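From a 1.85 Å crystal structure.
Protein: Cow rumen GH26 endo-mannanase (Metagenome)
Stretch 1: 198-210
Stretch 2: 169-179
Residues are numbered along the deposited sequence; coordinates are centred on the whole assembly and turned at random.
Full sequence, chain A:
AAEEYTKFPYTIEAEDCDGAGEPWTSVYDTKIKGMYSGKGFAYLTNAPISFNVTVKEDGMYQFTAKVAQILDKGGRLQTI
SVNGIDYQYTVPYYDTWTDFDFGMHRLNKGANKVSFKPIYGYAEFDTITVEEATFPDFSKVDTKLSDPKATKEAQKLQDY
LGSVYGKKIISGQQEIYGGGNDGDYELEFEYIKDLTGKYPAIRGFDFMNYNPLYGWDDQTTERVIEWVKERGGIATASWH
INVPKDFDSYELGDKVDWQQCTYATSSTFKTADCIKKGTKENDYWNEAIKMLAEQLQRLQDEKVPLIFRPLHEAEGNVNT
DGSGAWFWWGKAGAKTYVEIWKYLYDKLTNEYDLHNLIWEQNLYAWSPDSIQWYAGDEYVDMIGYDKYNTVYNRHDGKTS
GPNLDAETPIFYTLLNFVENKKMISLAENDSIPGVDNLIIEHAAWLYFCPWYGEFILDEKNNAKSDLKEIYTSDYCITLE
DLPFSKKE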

# COMPACT_ATOMS: atom_id res chain seq x y z
N LYS A 198 -13.43 -21.89 -3.34
CA LYS A 198 -13.73 -20.57 -3.88
C LYS A 198 -12.76 -20.19 -4.99
O LYS A 198 -11.64 -20.69 -5.06
CB LYS A 198 -13.67 -19.51 -2.78
CG LYS A 198 -14.41 -19.85 -1.50
CD LYS A 198 -15.91 -19.78 -1.67
CE LYS A 198 -16.62 -20.00 -0.35
NZ LYS A 198 -18.10 -19.95 -0.50
N TYR A 199 -13.20 -19.28 -5.86
CA TYR A 199 -12.31 -18.60 -6.79
C TYR A 199 -12.04 -17.18 -6.30
O TYR A 199 -12.89 -16.57 -5.65
CB TYR A 199 -12.92 -18.54 -8.19
CG TYR A 199 -12.79 -19.80 -9.02
CD1 TYR A 199 -11.57 -20.20 -9.53
CD2 TYR A 199 -13.91 -20.58 -9.31
CE1 TYR A 199 -11.45 -21.34 -10.30
CE2 TYR A 199 -13.80 -21.72 -10.08
CZ TYR A 199 -12.57 -22.10 -10.57
OH TYR A 199 -12.45 -23.24 -11.34
N PRO A 200 -10.86 -16.63 -6.61
CA PRO A 200 -10.64 -15.21 -6.31
C PRO A 200 -11.56 -14.34 -7.15
O PRO A 200 -11.90 -14.72 -8.27
CB PRO A 200 -9.17 -14.99 -6.69
CG PRO A 200 -8.91 -16.03 -7.73
CD PRO A 200 -9.71 -17.23 -7.30
N ALA A 201 -11.98 -13.20 -6.62
CA ALA A 201 -12.87 -12.30 -7.35
C ALA A 201 -12.09 -11.49 -8.38
O ALA A 201 -12.56 -11.27 -9.50
CB ALA A 201 -13.60 -11.38 -6.38
N ILE A 202 -10.90 -11.05 -7.99
CA ILE A 202 -10.04 -10.23 -8.84
C ILE A 202 -8.96 -11.09 -9.50
O ILE A 202 -8.32 -11.90 -8.83
CB ILE A 202 -9.39 -9.08 -8.04
CG1 ILE A 202 -10.45 -8.07 -7.60
CG2 ILE A 202 -8.30 -8.40 -8.85
CD1 ILE A 202 -9.91 -6.96 -6.72
N ARG A 203 -8.78 -10.93 -10.80
CA ARG A 203 -7.70 -11.61 -11.50
C ARG A 203 -6.69 -10.60 -12.03
O ARG A 203 -7.07 -9.58 -12.60
CB ARG A 203 -8.25 -12.47 -12.64
CG ARG A 203 -7.20 -13.27 -13.41
CD ARG A 203 -7.85 -14.39 -14.21
NE ARG A 203 -6.90 -15.12 -15.04
CZ ARG A 203 -7.05 -16.39 -15.41
NH1 ARG A 203 -8.11 -17.08 -15.01
NH2 ARG A 203 -6.13 -16.98 -16.17
N GLY A 204 -5.41 -10.86 -11.80
CA GLY A 204 -4.35 -9.96 -12.22
C GLY A 204 -3.73 -10.38 -13.54
O GLY A 204 -3.42 -11.55 -13.75
N PHE A 205 -3.57 -9.41 -14.43
CA PHE A 205 -3.00 -9.65 -15.75
C PHE A 205 -1.78 -8.76 -15.98
O PHE A 205 -1.39 -8.00 -15.09
CB PHE A 205 -4.04 -9.40 -16.85
CG PHE A 205 -5.31 -10.21 -16.70
CD1 PHE A 205 -6.35 -9.73 -15.92
CD2 PHE A 205 -5.46 -11.42 -17.35
CE1 PHE A 205 -7.53 -10.46 -15.78
CE2 PHE A 205 -6.63 -12.15 -17.22
CZ PHE A 205 -7.66 -11.67 -16.44
N ASP A 206 -1.20 -8.85 -17.17
CA ASP A 206 -0.07 -7.99 -17.53
C ASP A 206 0.06 -7.89 -19.05
O ASP A 206 -0.04 -8.89 -19.75
CB ASP A 206 1.24 -8.52 -16.94
CG ASP A 206 2.30 -7.45 -16.80
OD1 ASP A 206 2.79 -6.95 -17.83
OD2 ASP A 206 2.65 -7.10 -15.65
N PHE A 207 0.28 -6.67 -19.54
CA PHE A 207 0.31 -6.42 -20.98
C PHE A 207 1.72 -6.28 -21.54
O PHE A 207 1.91 -5.72 -22.62
CB PHE A 207 -0.49 -5.16 -21.32
CG PHE A 207 -1.97 -5.33 -21.16
CD1 PHE A 207 -2.73 -5.89 -22.18
CD2 PHE A 207 -2.61 -4.95 -19.99
CE1 PHE A 207 -4.09 -6.05 -22.04
CE2 PHE A 207 -3.97 -5.11 -19.85
CZ PHE A 207 -4.71 -5.66 -20.87
N MET A 208 2.71 -6.82 -20.83
CA MET A 208 4.11 -6.62 -21.19
C MET A 208 4.48 -7.16 -22.57
O MET A 208 5.36 -6.62 -23.25
CB MET A 208 5.02 -7.25 -20.13
CG MET A 208 4.77 -8.74 -19.91
SD MET A 208 5.69 -9.38 -18.50
CE MET A 208 7.37 -9.07 -19.04
N ASN A 209 3.80 -8.22 -23.01
CA ASN A 209 4.19 -8.89 -24.26
C ASN A 209 3.63 -8.22 -25.51
O ASN A 209 3.95 -8.63 -26.63
CB ASN A 209 3.78 -10.36 -24.21
CG ASN A 209 4.64 -11.17 -23.26
OD1 ASN A 209 5.86 -10.97 -23.21
ND2 ASN A 209 4.02 -12.06 -22.51
N TYR A 210 2.81 -7.20 -25.33
CA TYR A 210 2.36 -6.38 -26.45
C TYR A 210 3.31 -5.20 -26.62
O TYR A 210 2.89 -4.04 -26.49
CB TYR A 210 0.93 -5.89 -26.24
CG TYR A 210 -0.11 -6.97 -26.06
CD1 TYR A 210 -0.76 -7.53 -27.15
CD2 TYR A 210 -0.46 -7.41 -24.79
CE1 TYR A 210 -1.73 -8.52 -26.98
CE2 TYR A 210 -1.43 -8.39 -24.61
CZ TYR A 210 -2.05 -8.94 -25.71
OH TYR A 210 -3.01 -9.91 -25.53
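Stretch 2, residues 169-179: IISGQQEIYGG

Stretch 2 lies beside stretch 1 as a parallel neighbour. Strand 172-174 pairs with strand 202-206, their axes 4.4 Å apart at closest approach and crossing at -22°. Ile202 sits against Gly172, Arg203 against Gln173 and Gly204 against Gln174, with CA-CA distances of 4.2, 5.2 and 4.0 Å. The backbone ladder runs from Ile202 N to Ser171 O (2.9 Å), Gln173 N to Ile202 O (3.0 Å), Gly204 N to Gln173 O (2.8 Å) and Glu175 N to Gly204 O (2.9 Å).

Before the strand, Ser171 takes chi1 p. This places its OG 3.1 Å from Ala201 N, which donates to it. Ile170 is m, t and points toward stretch 1. Its CG2 packs on Ala201 CB at 3.7 Å and on Ile202 CD1 at 3.8 Å. Ile202 has the same m, t rotamer.

Gln174 starts on the same face as Ile202, and its t, p conformation folds the amide back over Gly204. NE2 donates to Phe205 O at 2.9 Å, while OE1 lies 3.2 Å from Gly204 CA. A CB on Gly204 would clash with that OE1. Water 1 lies 2.8 Å from Gln174 OE1.

Arg203 and Gln173 point to the other face. Gln173 is t, p; its end leads away from stretch 1, and NE2 donates to Gln174 O at 3.0 Å. Arg203 is extended, t through chi3, and its end reaches Glu175. Arg203 NH2 forms a salt bridge with Glu175 OE1 at 2.7 Å, near the guanidinium plane. Glu175, p then t, points toward stretch 1. Its OE2 lies 3.2 Å from Phe205 CD2 and accepts from water 2 at 2.6 Å; that water accepts from Asp206 N at 3.0 Å.

Farther along, Asn209 ND2 approaches Gly178 CA at 3.8 Å. A CB on Gly178 would clash with ND2.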

# COMPACT_ATOMS: atom_id res chain seq x y z
N ILE A 169 -12.70 -7.44 2.47
CA ILE A 169 -11.52 -7.43 1.60
C ILE A 169 -11.81 -8.36 0.42
O ILE A 169 -12.38 -9.44 0.58
CB ILE A 169 -10.23 -7.84 2.36
CG1 ILE A 169 -9.00 -7.58 1.48
CG2 ILE A 169 -10.29 -9.30 2.81
CD1 ILE A 169 -7.68 -7.71 2.22
N ILE A 170 -11.43 -7.93 -0.77
CA ILE A 170 -11.72 -8.69 -1.98
C ILE A 170 -10.56 -9.61 -2.33
O ILE A 170 -9.41 -9.18 -2.37
CB ILE A 170 -12.03 -7.75 -3.16
CG1 ILE A 170 -13.14 -6.77 -2.78
CG2 ILE A 170 -12.40 -8.55 -4.41
CD1 ILE A 170 -13.42 -5.72 -3.82
N SER A 171 -10.85 -10.88 -2.59
CA SER A 171 -9.79 -11.82 -2.95
C SER A 171 -9.27 -11.56 -4.36
O SER A 171 -10.00 -11.11 -5.24
CB SER A 171 -10.29 -13.27 -2.84
OG SER A 171 -11.46 -13.47 -3.61
N GLY A 172 -7.98 -11.83 -4.57
CA GLY A 172 -7.37 -11.62 -5.87
C GLY A 172 -6.20 -12.55 -6.11
O GLY A 172 -5.65 -13.13 -5.18
N GLN A 173 -5.82 -12.69 -7.38
CA GLN A 173 -4.71 -13.55 -7.76
C GLN A 173 -4.14 -13.16 -9.11
O GLN A 173 -4.88 -12.99 -10.08
CB GLN A 173 -5.15 -15.02 -7.79
CG GLN A 173 -4.05 -15.98 -8.22
CD GLN A 173 -2.88 -15.99 -7.27
OE1 GLN A 173 -3.05 -16.07 -6.05
NE2 GLN A 173 -1.67 -15.89 -7.81
N GLN A 174 -2.82 -13.02 -9.18
CA GLN A 174 -2.15 -12.73 -10.44
C GLN A 174 -1.95 -14.02 -11.24
O GLN A 174 -1.52 -15.03 -10.68
CB GLN A 174 -0.79 -12.06 -10.20
CG GLN A 174 -0.08 -11.61 -11.47
CD GLN A 174 -0.65 -10.31 -12.02
OE1 GLN A 174 -1.29 -9.54 -11.30
NE2 GLN A 174 -0.41 -10.06 -13.30
N GLU A 175 -2.28 -13.98 -12.53
CA GLU A 175 -2.05 -15.13 -13.40
C GLU A 175 -0.60 -15.16 -13.88
O GLU A 175 0.11 -14.16 -13.78
CB GLU A 175 -2.99 -15.11 -14.61
CG GLU A 175 -2.62 -14.09 -15.69
CD GLU A 175 -3.43 -14.26 -16.96
OE1 GLU A 175 -4.36 -15.09 -16.98
OE2 GLU A 175 -3.13 -13.56 -17.96
N ILE A 176 -0.18 -16.30 -14.40
CA ILE A 176 1.20 -16.51 -14.82
C ILE A 176 1.55 -15.62 -16.02
O ILE A 176 0.66 -15.19 -16.77
CB ILE A 176 1.44 -18.00 -15.18
CG1 ILE A 176 2.94 -18.32 -15.28
CG2 ILE A 176 0.68 -18.38 -16.44
CD1 ILE A 176 3.65 -18.42 -13.94
N TYR A 177 2.83 -15.31 -16.17
CA TYR A 177 3.33 -14.58 -17.34
C TYR A 177 3.00 -15.34 -18.62
O TYR A 177 2.84 -16.57 -18.60
CB TYR A 177 4.84 -14.35 -17.23
CG TYR A 177 5.64 -15.63 -17.04
CD1 TYR A 177 6.03 -16.40 -18.13
CD2 TYR A 177 6.00 -16.05 -15.77
CE1 TYR A 177 6.77 -17.56 -17.95
CE2 TYR A 177 6.74 -17.21 -15.58
CZ TYR A 177 7.11 -17.96 -16.68
OH TYR A 177 7.84 -19.12 -16.49
N GLY A 178 2.92 -14.62 -19.73
CA GLY A 178 2.57 -15.20 -21.01
C GLY A 178 3.47 -16.37 -21.39
O GLY A 178 4.69 -16.24 -21.39
N GLY A 179 2.86 -17.51 -21.70
CA GLY A 179 3.62 -18.70 -22.05
C GLY A 179 3.92 -19.59 -20.86
O GLY A 179 4.27 -20.76 -21.03
O HOH W 1 -1.09 -6.88 -12.01
O HOH W 2 -1.65 -11.48 -18.51
O HOH W 3 5.99 -13.90 -20.90